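Uncharacterized protein (Nostoc punctiforme, PDB 2R3S) is uncharacterized but probably transfers a methyl group from S-adenosylmethionine to a hydroxyl oxygen of a substrate not yet identified. Local coordinates at residues Thr114-Lys119 / Val290-Thr295; Glu127-Leu130 / Val136-Gln139; Asn240-Phe245 / Ala304-Met309; Phe272-Asp277 / Pro282-Phe287. One frame throughout, in Å; residues are numbered along the deposited sequence. Where two conformers were deposited one is given.

Contact 1: Thr114-Lys119 / Val290-Thr295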
loop_
_atom_site.group_PDB
_atom_site.type_symbol
_atom_site.label_atom_id
_atom_site.label_comp_id
_atom_site.label_asym_id
_atom_site.label_seq_id
_atom_site.Cartn_x
_atom_site.Cartn_y
_atom_site.Cartn_z
ATOM N N THR A 114 -11.353 -1.758 9.345
ATOM C CA THR A 114 -12.586 -2.495 9.601
ATOM C C THR A 114 -13.342 -1.887 10.766
ATOM O O THR A 114 -14.552 -1.707 10.682
ATOM C CB THR A 114 -12.359 -3.976 9.878
ATOM O OG1 THR A 114 -11.614 -4.560 8.792
ATOM C CG2 THR A 114 -13.707 -4.693 10.018
ATOM N N ALA A 115 -12.614 -1.561 11.837
ATOM C CA ALA A 115 -13.145 -0.907 13.024
ATOM C C ALA A 115 -13.791 0.424 12.685
ATOM O O ALA A 115 -14.884 0.716 13.164
ATOM C CB ALA A 115 -12.038 -0.700 14.070
ATOM N N ALA A 116 -13.102 1.242 11.891
ATOM C CA ALA A 116 -13.655 2.523 11.444
ATOM C C ALA A 116 -14.910 2.387 10.598
ATOM O O ALA A 116 -15.841 3.185 10.720
ATOM C CB ALA A 116 -12.583 3.349 10.672
ATOM N N VAL A 117 -14.938 1.415 9.706
ATOM C CA VAL A 117 -16.137 1.191 8.874
ATOM C C VAL A 117 -17.295 0.749 9.755
ATOM O O VAL A 117 -18.427 1.219 9.614
ATOM C CB VAL A 117 -15.880 0.140 7.746
ATOM C CG1 VAL A 117 -17.174 -0.173 7.016
ATOM C CG2 VAL A 117 -14.784 0.632 6.789
ATOM N N LEU A 118 -17.003 -0.114 10.716
ATOM C CA LEU A 118 -18.027 -0.600 11.637
ATOM C C LEU A 118 -18.682 0.525 12.426
ATOM O O LEU A 118 -19.901 0.577 12.533
ATOM C CB LEU A 118 -17.437 -1.631 12.610
ATOM C CG LEU A 118 -17.411 -3.067 12.116
ATOM C CD1 LEU A 118 -16.651 -3.946 13.131
ATOM C CD2 LEU A 118 -18.844 -3.625 11.885
ATOM N N LYS A 119 -17.866 1.437 12.947
ATOM C CA LYS A 119 -18.348 2.454 13.862
ATOM C C LYS A 119 -18.703 3.789 13.211
ATOM O O LYS A 119 -19.403 4.600 13.827
ATOM C CB LYS A 119 -17.357 2.635 15.029
ATOM C CG LYS A 119 -16.065 3.395 14.743
ATOM C CD LYS A 119 -15.210 3.525 16.037
ATOM C CE LYS A 119 -15.648 4.711 16.922
ATOM N NZ LYS A 119 -14.763 4.961 18.104
ATOM N N VAL A 290 -9.367 8.692 3.981
ATOM C CA VAL A 290 -8.472 9.310 4.932
ATOM C C VAL A 290 -9.253 9.922 6.112
ATOM O O VAL A 290 -8.901 9.707 7.284
ATOM C CB VAL A 290 -7.545 10.339 4.247
ATOM C CG1 VAL A 290 -6.639 10.994 5.243
ATOM C CG2 VAL A 290 -6.712 9.643 3.164
HETATM N N MSE A 291 -10.343 10.625 5.800
HETATM C CA MSE A 291 -11.189 11.217 6.819
HETATM C C MSE A 291 -11.873 10.172 7.667
HETATM O O MSE A 291 -12.009 10.352 8.867
HETATM C CB MSE A 291 -12.198 12.183 6.211
HETATM C CG MSE A 291 -11.550 13.399 5.550
HETATM SE SE MSE A 291 -10.612 14.520 6.873
HETATM C CE MSE A 291 -8.824 13.665 6.895
ATOM N N LEU A 292 -12.270 9.059 7.084
ATOM C CA LEU A 292 -12.843 7.974 7.882
ATOM C C LEU A 292 -11.825 7.410 8.862
ATOM O O LEU A 292 -12.154 7.123 10.031
ATOM C CB LEU A 292 -13.391 6.849 6.993
ATOM C CG LEU A 292 -13.936 5.579 7.662
ATOM C CD1 LEU A 292 -15.249 5.804 8.434
ATOM C CD2 LEU A 292 -14.114 4.485 6.637
ATOM N N ALA A 293 -10.605 7.190 8.376
ATOM C CA ALA A 293 -9.589 6.543 9.192
ATOM C C ALA A 293 -9.110 7.415 10.357
ATOM O O ALA A 293 -8.749 6.890 11.399
ATOM C CB ALA A 293 -8.388 6.078 8.344
ATOM N N THR A 294 -9.122 8.734 10.188
ATOM C CA THR A 294 -8.381 9.608 11.087
ATOM C C THR A 294 -9.204 10.618 11.898
ATOM O O THR A 294 -8.665 11.217 12.811
ATOM C CB THR A 294 -7.309 10.413 10.327
ATOM O OG1 THR A 294 -7.933 11.305 9.397
ATOM C CG2 THR A 294 -6.279 9.507 9.634
ATOM N N THR A 295 -10.458 10.845 11.521
ATOM C CA THR A 295 -11.333 11.825 12.148
ATOM C C THR A 295 -12.671 11.123 12.491
ATOM O O THR A 295 -12.999 10.070 11.895
ATOM C CB THR A 295 -11.614 13.051 11.253
ATOM O OG1 THR A 295 -12.520 12.695 10.206
ATOM C CG2 THR A 295 -10.339 13.655 10.641
#
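Leu-292 meets the methyl and carbonyl of Ala-116 and the CG2 methyl of Val-117, and its two methyls go to different places. CG is anti to the backbone N (chi1 176°), which carries the fork across to helix 113-119. CD1 rests 3.5 Å from Ala-116 O. CD2 runs at a slant to the valine side chain and ends 3.9 Å from Val-117 CG2. The methyl of Ala-116 comes back the other way and sits 4.0 Å (CB) from Leu-292 CG. It also lies 3.9 Å from Leu-292 O, so it fits against both the branch point and the backbone. Small residues allow the close approach: the CA atoms of Ala-116 and Ala-293 are 6.1 Å apart. With Leu-292 cut back to an alanine, a gap would probably open beside Val-117 CG2, and Ala-116 O would lose the methyl packed on it. Val-117 also packs on Leu-29 of the second subunit, so the contact backs part of the dimer interface. At the end of helix 282-294, Thr-295 OG1 and N reach Met-291 O from opposite faces of its plane. No hydrogen bond joins the two segments; the join is van der Waals packing, methyl on methyl and methyl on carbonyl, and probably depends on shape and burial.

Contact 2: Glu127-Leu130 / Val136-Gln139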
loop_
_atom_site.group_PDB
_atom_site.type_symbol
_atom_site.label_atom_id
_atom_site.label_comp_id
_atom_site.label_asym_id
_atom_site.label_seq_id
_atom_site.Cartn_x
_atom_site.Cartn_y
_atom_site.Cartn_z
ATOM N N GLU A 127 -10.451 11.565 19.537
ATOM C CA GLU A 127 -11.030 12.130 18.367
ATOM C C GLU A 127 -10.014 12.080 17.258
ATOM O O GLU A 127 -9.946 13.000 16.463
ATOM C CB GLU A 127 -11.371 13.559 18.682
ATOM C CG GLU A 127 -12.356 13.702 19.821
ATOM C CD GLU A 127 -12.730 15.151 20.016
ATOM O OE1 GLU A 127 -11.842 15.957 20.425
ATOM O OE2 GLU A 127 -13.901 15.475 19.712
ATOM N N GLY A 128 -9.225 11.005 17.238
ATOM C CA GLY A 128 -8.144 10.833 16.296
ATOM C C GLY A 128 -7.239 12.052 16.274
ATOM O O GLY A 128 -6.763 12.513 17.303
ATOM N N THR A 129 -7.059 12.607 15.086
ATOM C CA THR A 129 -6.148 13.717 14.876
ATOM C C THR A 129 -6.743 15.042 15.300
ATOM O O THR A 129 -6.064 16.061 15.239
ATOM C CB THR A 129 -5.760 13.828 13.378
ATOM O OG1 THR A 129 -6.956 13.974 12.593
ATOM C CG2 THR A 129 -4.948 12.626 12.929
ATOM N N LEU A 130 -8.006 15.038 15.732
ATOM C CA LEU A 130 -8.698 16.263 16.140
ATOM C C LEU A 130 -8.566 16.573 17.641
ATOM O O LEU A 130 -9.110 17.569 18.101
ATOM C CB LEU A 130 -10.174 16.202 15.707
ATOM C CG LEU A 130 -10.388 15.929 14.196
ATOM C CD1 LEU A 130 -11.763 16.355 13.742
ATOM C CD2 LEU A 130 -9.300 16.603 13.285
ATOM N N VAL A 136 0.702 15.860 15.286
ATOM C CA VAL A 136 0.738 15.530 13.870
ATOM C C VAL A 136 0.626 16.801 12.993
ATOM O O VAL A 136 1.084 16.798 11.859
ATOM C CB VAL A 136 -0.299 14.427 13.492
ATOM C CG1 VAL A 136 -1.734 14.995 13.325
ATOM C CG2 VAL A 136 0.177 13.663 12.259
ATOM N N TRP A 137 0.089 17.882 13.549
ATOM C CA TRP A 137 -0.104 19.132 12.805
ATOM C C TRP A 137 1.140 19.992 12.779
ATOM O O TRP A 137 1.320 20.776 11.842
ATOM C CB TRP A 137 -1.372 19.873 13.276
ATOM C CG TRP A 137 -2.561 18.963 13.116
ATOM C CD1 TRP A 137 -3.395 18.518 14.108
ATOM C CD2 TRP A 137 -3.008 18.311 11.900
ATOM N NE1 TRP A 137 -4.316 17.640 13.594
ATOM C CE2 TRP A 137 -4.098 17.484 12.250
ATOM C CE3 TRP A 137 -2.596 18.352 10.557
ATOM C CZ2 TRP A 137 -4.780 16.706 11.309
ATOM C CZ3 TRP A 137 -3.277 17.568 9.620
ATOM C CH2 TRP A 137 -4.344 16.758 10.002
ATOM N N VAL A 138 2.049 19.779 13.739
ATOM C CA VAL A 138 3.397 20.336 13.647
ATOM C C VAL A 138 4.151 19.618 12.533
ATOM O O VAL A 138 4.796 20.276 11.719
ATOM C CB VAL A 138 4.143 20.277 15.002
ATOM C CG1 VAL A 138 5.587 20.882 14.913
ATOM C CG2 VAL A 138 3.320 20.985 16.059
ATOM N N GLN A 139 4.045 18.290 12.476
ATOM C CA GLN A 139 4.656 17.539 11.382
ATOM C C GLN A 139 4.075 17.946 10.032
ATOM O O GLN A 139 4.830 18.133 9.079
ATOM C CB GLN A 139 4.541 16.019 11.574
ATOM C CG GLN A 139 5.510 15.447 12.588
ATOM C CD GLN A 139 6.937 15.902 12.343
ATOM O OE1 GLN A 139 7.519 15.612 11.298
ATOM N NE2 GLN A 139 7.490 16.659 13.297
#
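Trp-137 and Thr-129 form the tight part of this contact. The indole NE1 donates to Thr-129 O at 2.9 Å. The bond is nearly straight, with an N-H...O angle of 166°. The oxygen lies at the ring edge, close to the indole plane, while NE1 is tilted 25° from the carbonyl plane. Beside this bond the six-membered ring presses on the threonine side chain, with Trp-137 CZ2 3.7 Å from Thr-129 CB. The two side chains meet at about a right angle. The threonine methyl meets the valine instead: Thr-129 CG2 is 4.0 Å from Val-136 CG1. That same Val-136 methyl lies over one face of the indole, toward its rim, so valine, threonine and tryptophan interlock. Thr-129 OG1 turns to another partner, the carbonyl of Thr-294. The looser side lies toward Leu-130. Its CB points away; its end swings back, but Leu-130 CD2 stays 4.9 Å from Trp-137 CZ2. It packs on His-244 and Phe-245 instead. A bound ethanediol, probably from the crystallisation liquor, lies about 4 Å from the Trp-137 side chain and may mark a pocket there. Chemically, one directional bond probably fixes the rotation of the indole, and van der Waals packing does the rest. The bond also satisfies a backbone carbonyl in the buried part of the loop.

Contact 3: Asn240-Phe245 / Ala304-Met309. With EDO (1,2-ethanediol), chain E.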
loop_
_atom_site.group_PDB
_atom_site.type_symbol
_atom_site.label_atom_id
_atom_site.label_comp_id
_atom_site.label_asym_id
_atom_site.label_seq_id
_atom_site.Cartn_x
_atom_site.Cartn_y
_atom_site.Cartn_z
ATOM N N ASN A 240 -7.510 23.488 3.838
ATOM C CA ASN A 240 -7.498 22.112 4.353
ATOM C C ASN A 240 -7.961 21.974 5.820
ATOM O O ASN A 240 -7.363 21.214 6.626
ATOM C CB ASN A 240 -6.113 21.446 4.144
ATOM C CG ASN A 240 -5.845 21.075 2.696
ATOM O OD1 ASN A 240 -6.610 20.329 2.083
ATOM N ND2 ASN A 240 -4.740 21.584 2.145
ATOM N N PHE A 241 -9.057 22.665 6.147
ATOM C CA PHE A 241 -9.638 22.605 7.490
ATOM C C PHE A 241 -10.986 21.940 7.538
ATOM O O PHE A 241 -11.229 21.099 8.382
ATOM C CB PHE A 241 -9.788 24.015 8.079
ATOM C CG PHE A 241 -9.965 24.030 9.596
ATOM C CD1 PHE A 241 -9.114 23.299 10.426
ATOM C CD2 PHE A 241 -10.961 24.790 10.191
ATOM C CE1 PHE A 241 -9.265 23.314 11.805
ATOM C CE2 PHE A 241 -11.106 24.806 11.583
ATOM C CZ PHE A 241 -10.261 24.065 12.375
ATOM N N LEU A 242 -11.885 22.325 6.650
ATOM C CA LEU A 242 -13.296 21.973 6.853
ATOM C C LEU A 242 -13.565 20.487 6.750
ATOM O O LEU A 242 -14.445 19.987 7.427
ATOM C CB LEU A 242 -14.217 22.740 5.892
ATOM C CG LEU A 242 -14.446 24.237 6.168
ATOM C CD1 LEU A 242 -15.463 24.714 5.136
ATOM C CD2 LEU A 242 -14.925 24.521 7.623
ATOM N N HIS A 243 -12.796 19.779 5.917
ATOM C CA HIS A 243 -12.953 18.318 5.748
ATOM C C HIS A 243 -12.851 17.439 6.993
ATOM O O HIS A 243 -13.308 16.288 6.977
ATOM C CB HIS A 243 -11.990 17.772 4.667
ATOM C CG HIS A 243 -10.530 18.078 4.872
ATOM N ND1 HIS A 243 -9.758 18.653 3.882
ATOM C CD2 HIS A 243 -9.689 17.828 5.907
ATOM C CE1 HIS A 243 -8.506 18.748 4.299
ATOM N NE2 HIS A 243 -8.440 18.260 5.529
ATOM N N HIS A 244 -12.253 17.957 8.064
ATOM C CA HIS A 244 -12.150 17.245 9.361
ATOM C C HIS A 244 -13.436 17.137 10.186
ATOM O O HIS A 244 -13.529 16.305 11.081
ATOM C CB HIS A 244 -11.110 17.946 10.232
ATOM C CG HIS A 244 -9.734 17.917 9.656
ATOM N ND1 HIS A 244 -9.115 19.045 9.167
ATOM C CD2 HIS A 244 -8.870 16.889 9.452
ATOM C CE1 HIS A 244 -7.920 18.713 8.703
ATOM N NE2 HIS A 244 -7.751 17.411 8.857
ATOM N N PHE A 245 -14.431 17.971 9.904
ATOM C CA PHE A 245 -15.576 18.094 10.820
ATOM C C PHE A 245 -16.889 17.694 10.165
ATOM O O PHE A 245 -16.992 17.754 8.947
ATOM C CB PHE A 245 -15.626 19.541 11.314
ATOM C CG PHE A 245 -14.289 20.047 11.797
ATOM C CD1 PHE A 245 -13.782 19.647 13.017
ATOM C CD2 PHE A 245 -13.528 20.887 11.011
ATOM C CE1 PHE A 245 -12.539 20.113 13.459
ATOM C CE2 PHE A 245 -12.298 21.335 11.426
ATOM C CZ PHE A 245 -11.799 20.951 12.658
ATOM N N ALA A 304 -21.681 21.081 -4.069
ATOM C CA ALA A 304 -23.057 21.092 -3.619
ATOM C C ALA A 304 -23.181 21.004 -2.088
ATOM O O ALA A 304 -24.022 21.677 -1.504
ATOM C CB ALA A 304 -23.833 19.937 -4.275
ATOM N N GLU A 305 -22.369 20.167 -1.434
ATOM C CA GLU A 305 -22.437 20.056 0.019
ATOM C C GLU A 305 -21.927 21.323 0.693
ATOM O O GLU A 305 -22.530 21.795 1.649
ATOM C CB GLU A 305 -21.665 18.857 0.522
ATOM C CG GLU A 305 -22.422 17.558 0.371
ATOM C CD GLU A 305 -21.571 16.338 0.685
ATOM O OE1 GLU A 305 -20.378 16.315 0.332
ATOM O OE2 GLU A 305 -22.088 15.383 1.277
ATOM N N TYR A 306 -20.837 21.880 0.177
ATOM C CA TYR A 306 -20.272 23.114 0.722
ATOM C C TYR A 306 -21.134 24.355 0.436
ATOM O O TYR A 306 -21.223 25.248 1.263
ATOM C CB TYR A 306 -18.866 23.367 0.165
ATOM C CG TYR A 306 -17.736 22.601 0.845
ATOM C CD1 TYR A 306 -17.690 22.474 2.220
ATOM C CD2 TYR A 306 -16.688 22.065 0.103
ATOM C CE1 TYR A 306 -16.661 21.800 2.847
ATOM C CE2 TYR A 306 -15.645 21.383 0.727
ATOM C CZ TYR A 306 -15.640 21.270 2.106
ATOM O OH TYR A 306 -14.642 20.612 2.754
ATOM N N GLU A 307 -21.708 24.420 -0.759
ATOM C CA GLU A 307 -22.641 25.481 -1.153
ATOM C C GLU A 307 -23.793 25.541 -0.162
ATOM O O GLU A 307 -24.193 26.621 0.277
ATOM C CB GLU A 307 -23.154 25.204 -2.569
ATOM C CG GLU A 307 -24.116 26.227 -3.165
ATOM C CD GLU A 307 -24.377 25.952 -4.637
ATOM O OE1 GLU A 307 -24.722 24.786 -4.981
ATOM O OE2 GLU A 307 -24.217 26.895 -5.446
ATOM N N SER A 308 -24.293 24.375 0.221
ATOM C CA SER A 308 -25.361 24.282 1.217
ATOM C C SER A 308 -24.949 24.704 2.641
ATOM O O SER A 308 -25.785 25.147 3.423
ATOM C CB SER A 308 -25.900 22.864 1.248
ATOM O OG SER A 308 -26.731 22.672 2.366
HETATM N N MSE A 309 -23.678 24.521 2.994
HETATM C CA MSE A 309 -23.198 24.917 4.311
HETATM C C MSE A 309 -23.084 26.425 4.375
HETATM O O MSE A 309 -23.499 27.051 5.345
HETATM C CB MSE A 309 -21.850 24.272 4.602
HETATM C CG MSE A 309 -21.941 22.787 4.796
HETATM SE SE MSE A 309 -20.189 22.021 5.210
HETATM C CE MSE A 309 -20.155 20.580 3.838
HETATM C C1 EDO E . -4.128 23.378 6.881
HETATM O O1 EDO E . -5.126 24.229 7.556
HETATM C C2 EDO E . -3.525 22.223 7.700
HETATM O O2 EDO E . -4.246 20.978 7.693
#
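Leu-242 and His-243 meet the phenol end of Tyr-306, which reaches in from helix 303-312. The segment begins with Asn-240, just after strand 233-239. Its backbone O takes a weak bond from O2 of an ethanediol, at 3.3 Å, and its side-chain OD1 is held by Gln-328. Phe-241 follows and turns its ring away from Tyr-306; Phe-245 CE2 sits above the centre of that ring. Phe-241 O accepts His-244 ND1 at 3.1 Å, a bent bond that ties His-244 back to the residue just before the 3-10 turn. Leu-242 carries the contact. With CG anti to the carbonyl carbon (chi1 -73°), the leucine slants across the tyrosine and brings CD1 to 3.9 Å from Tyr-306 CE1. Nearer the backbone, Leu-242 CB is 3.8 Å from Tyr-306 OH. The same hydroxyl lies 3.8 Å from His-243 N, too far for a bond. The ring of His-243 leads away from the tyrosine, and its ND1 is paired with Asp-271. His-244 follows, with His-243 CD2 over the centre of its ring. Phe-245 comes after the turn, and its ring meets Phe-225 edge-to-face. This short 3-10 turn leaves the carboxyl end of the fourth strand of a Rossmann-like methyltransferase sheet. In class I methyltransferases that edge of the sheet forms the cofactor and substrate site, and the turn is consistent with such a place.

Contact 4: Phe272-Asp277 / Pro282-Phe287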
loop_
_atom_site.group_PDB
_atom_site.type_symbol
_atom_site.label_atom_id
_atom_site.label_comp_id
_atom_site.label_asym_id
_atom_site.label_seq_id
_atom_site.Cartn_x
_atom_site.Cartn_y
_atom_site.Cartn_z
ATOM N N PHE A 272 -10.062 19.460 -0.770
ATOM C CA PHE A 272 -10.321 18.384 -1.717
ATOM C C PHE A 272 -11.815 18.359 -1.974
ATOM O O PHE A 272 -12.589 18.015 -1.070
ATOM C CB PHE A 272 -9.927 17.019 -1.129
ATOM C CG PHE A 272 -8.461 16.823 -0.992
ATOM C CD1 PHE A 272 -7.683 16.561 -2.098
ATOM C CD2 PHE A 272 -7.849 16.906 0.243
ATOM C CE1 PHE A 272 -6.310 16.380 -1.971
ATOM C CE2 PHE A 272 -6.487 16.733 0.368
ATOM C CZ PHE A 272 -5.719 16.470 -0.750
ATOM N N ILE A 273 -12.222 18.744 -3.178
ATOM C CA ILE A 273 -13.648 18.815 -3.494
ATOM C C ILE A 273 -13.936 17.848 -4.638
ATOM O O ILE A 273 -13.742 18.173 -5.801
ATOM C CB ILE A 273 -14.112 20.260 -3.845
ATOM C CG1 ILE A 273 -13.640 21.256 -2.769
ATOM C CG2 ILE A 273 -15.630 20.298 -3.941
ATOM C CD1 ILE A 273 -13.768 22.734 -3.177
ATOM N N PRO A 274 -14.328 16.626 -4.304
ATOM C CA PRO A 274 -14.716 15.686 -5.342
ATOM C C PRO A 274 -15.947 16.111 -6.134
ATOM O O PRO A 274 -16.818 16.836 -5.606
ATOM C CB PRO A 274 -15.032 14.412 -4.565
ATOM C CG PRO A 274 -15.186 14.823 -3.174
ATOM C CD PRO A 274 -14.378 16.029 -2.968
ATOM N N ASN A 275 -16.022 15.626 -7.380
ATOM C CA ASN A 275 -17.257 15.723 -8.168
ATOM C C ASN A 275 -18.387 15.023 -7.452
ATOM O O ASN A 275 -18.161 14.236 -6.527
ATOM C CB ASN A 275 -17.065 15.143 -9.568
ATOM C CG ASN A 275 -16.000 15.874 -10.353
ATOM O OD1 ASN A 275 -15.856 17.086 -10.222
ATOM N ND2 ASN A 275 -15.195 15.138 -11.113
ATOM N N SER A 276 -19.610 15.313 -7.882
ATOM C CA SER A 276 -20.812 14.751 -7.262
ATOM C C SER A 276 -20.882 13.224 -7.272
ATOM O O SER A 276 -21.619 12.630 -6.485
ATOM C CB SER A 276 -22.047 15.330 -7.971
ATOM O OG SER A 276 -22.061 14.981 -9.353
ATOM N N ASP A 277 -20.130 12.586 -8.170
ATOM C CA ASP A 277 -20.053 11.106 -8.232
ATOM C C ASP A 277 -19.349 10.505 -7.007
ATOM O O ASP A 277 -19.533 9.326 -6.687
ATOM C CB ASP A 277 -19.439 10.601 -9.573
ATOM C CG ASP A 277 -18.039 11.118 -9.832
ATOM O OD1 ASP A 277 -17.423 11.726 -8.946
ATOM O OD2 ASP A 277 -17.526 10.920 -10.950
ATOM N N PRO A 282 -9.950 11.178 -8.923
ATOM C CA PRO A 282 -9.620 10.103 -8.010
ATOM C C PRO A 282 -8.938 10.523 -6.700
ATOM O O PRO A 282 -9.303 10.003 -5.664
ATOM C CB PRO A 282 -8.711 9.221 -8.852
ATOM C CG PRO A 282 -9.156 9.435 -10.203
ATOM C CD PRO A 282 -9.476 10.887 -10.285
ATOM N N ASP A 283 -7.932 11.396 -6.767
ATOM C CA ASP A 283 -7.206 11.826 -5.564
ATOM C C ASP A 283 -8.106 12.612 -4.613
ATOM O O ASP A 283 -8.164 12.313 -3.426
ATOM C CB ASP A 283 -5.934 12.621 -5.903
ATOM C CG ASP A 283 -6.183 13.814 -6.813
ATOM O OD1 ASP A 283 -7.351 14.209 -7.040
ATOM O OD2 ASP A 283 -5.182 14.358 -7.317
ATOM N N ALA A 284 -8.857 13.590 -5.123
ATOM C CA ALA A 284 -9.834 14.311 -4.281
ATOM C C ALA A 284 -10.827 13.361 -3.631
ATOM O O ALA A 284 -11.088 13.459 -2.437
ATOM C CB ALA A 284 -10.591 15.405 -5.079
ATOM N N ALA A 285 -11.386 12.437 -4.413
ATOM C CA ALA A 285 -12.441 11.576 -3.932
ATOM C C ALA A 285 -11.937 10.504 -2.960
ATOM O O ALA A 285 -12.678 10.100 -2.054
ATOM C CB ALA A 285 -13.183 10.948 -5.103
ATOM N N ALA A 286 -10.695 10.036 -3.154
ATOM C CA ALA A 286 -10.086 9.036 -2.274
ATOM C C ALA A 286 -9.819 9.603 -0.854
ATOM O O ALA A 286 -9.656 8.856 0.099
ATOM C CB ALA A 286 -8.800 8.500 -2.889
ATOM N N PHE A 287 -9.794 10.925 -0.712
ATOM C CA PHE A 287 -9.506 11.549 0.584
ATOM C C PHE A 287 -10.597 11.211 1.639
ATOM O O PHE A 287 -10.334 11.207 2.830
ATOM C CB PHE A 287 -9.313 13.056 0.392
ATOM C CG PHE A 287 -8.647 13.737 1.563
ATOM C CD1 PHE A 287 -7.307 13.570 1.803
ATOM C CD2 PHE A 287 -9.388 14.517 2.443
ATOM C CE1 PHE A 287 -6.715 14.177 2.898
ATOM C CE2 PHE A 287 -8.808 15.098 3.532
ATOM C CZ PHE A 287 -7.466 14.951 3.743
#
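Phe-272 stacks on Phe-287 where the chain leaves strand 265-271 of the Rossmann-like methyltransferase sheet and turns into helix 282-294. The rings form an offset stack, with centroids 4.3 Å apart and planes at 26°. Each side chain brings its bulk over the other: CD2 of Phe-272 stands above the centre of the Phe-287 ring, and Phe-287 CB lies over a face of the Phe-272 ring. Phe-287 reaches this position because its CG is anti to the backbone N (chi1 -164°). Between the ring and the proline the helix offers only small bumps. The Ala-284 methyl enters the hollow between Phe-272 and Pro-274, with CB 4.0 Å from Pro-274 N. The Ala-284 backbone lies alongside the phenylalanine, with Phe-272 CD1 3.8 Å from its CA. One residue on, the bump comes from the loop: Pro-274 CB settles 3.9 Å from Ala-285 CA. Ala-285 also packs on Ile-65 of the second subunit. A serine in place of Phe-287 would probably leave one face of Phe-272 without its stacking partner and take from His-243 the ring it meets edge-to-face. No hydrogen bond crosses between the segments. The closest approach is between the rings, where Phe-272 CD2 lies 3.5 Å from Phe-287 CG.

From the N terminus, helix 113-119 opens contact 1, which closes only at the end of helix 282-294. Contact 2 lies within that span and closes a short local loop onto the first turn of helix 136-143. Contact 3 opens later, after strand 233-239, and closes on helix 303-312, so it crosses contact 1. Contact 4 is local and sits inside both longer loops, at the start of the helix that contact 1 uses at its end. The parts touch directly: Thr-294 meets the 127-130 loop, Trp-137 and Leu-130 meet His-244, and His-243 meets Phe-287. Together they tie helices 113-119, 136-143, 282-294 and 303-312 to the loops that follow strands 233-239 and 265-271. Contacts 1 and 4 also face the second subunit.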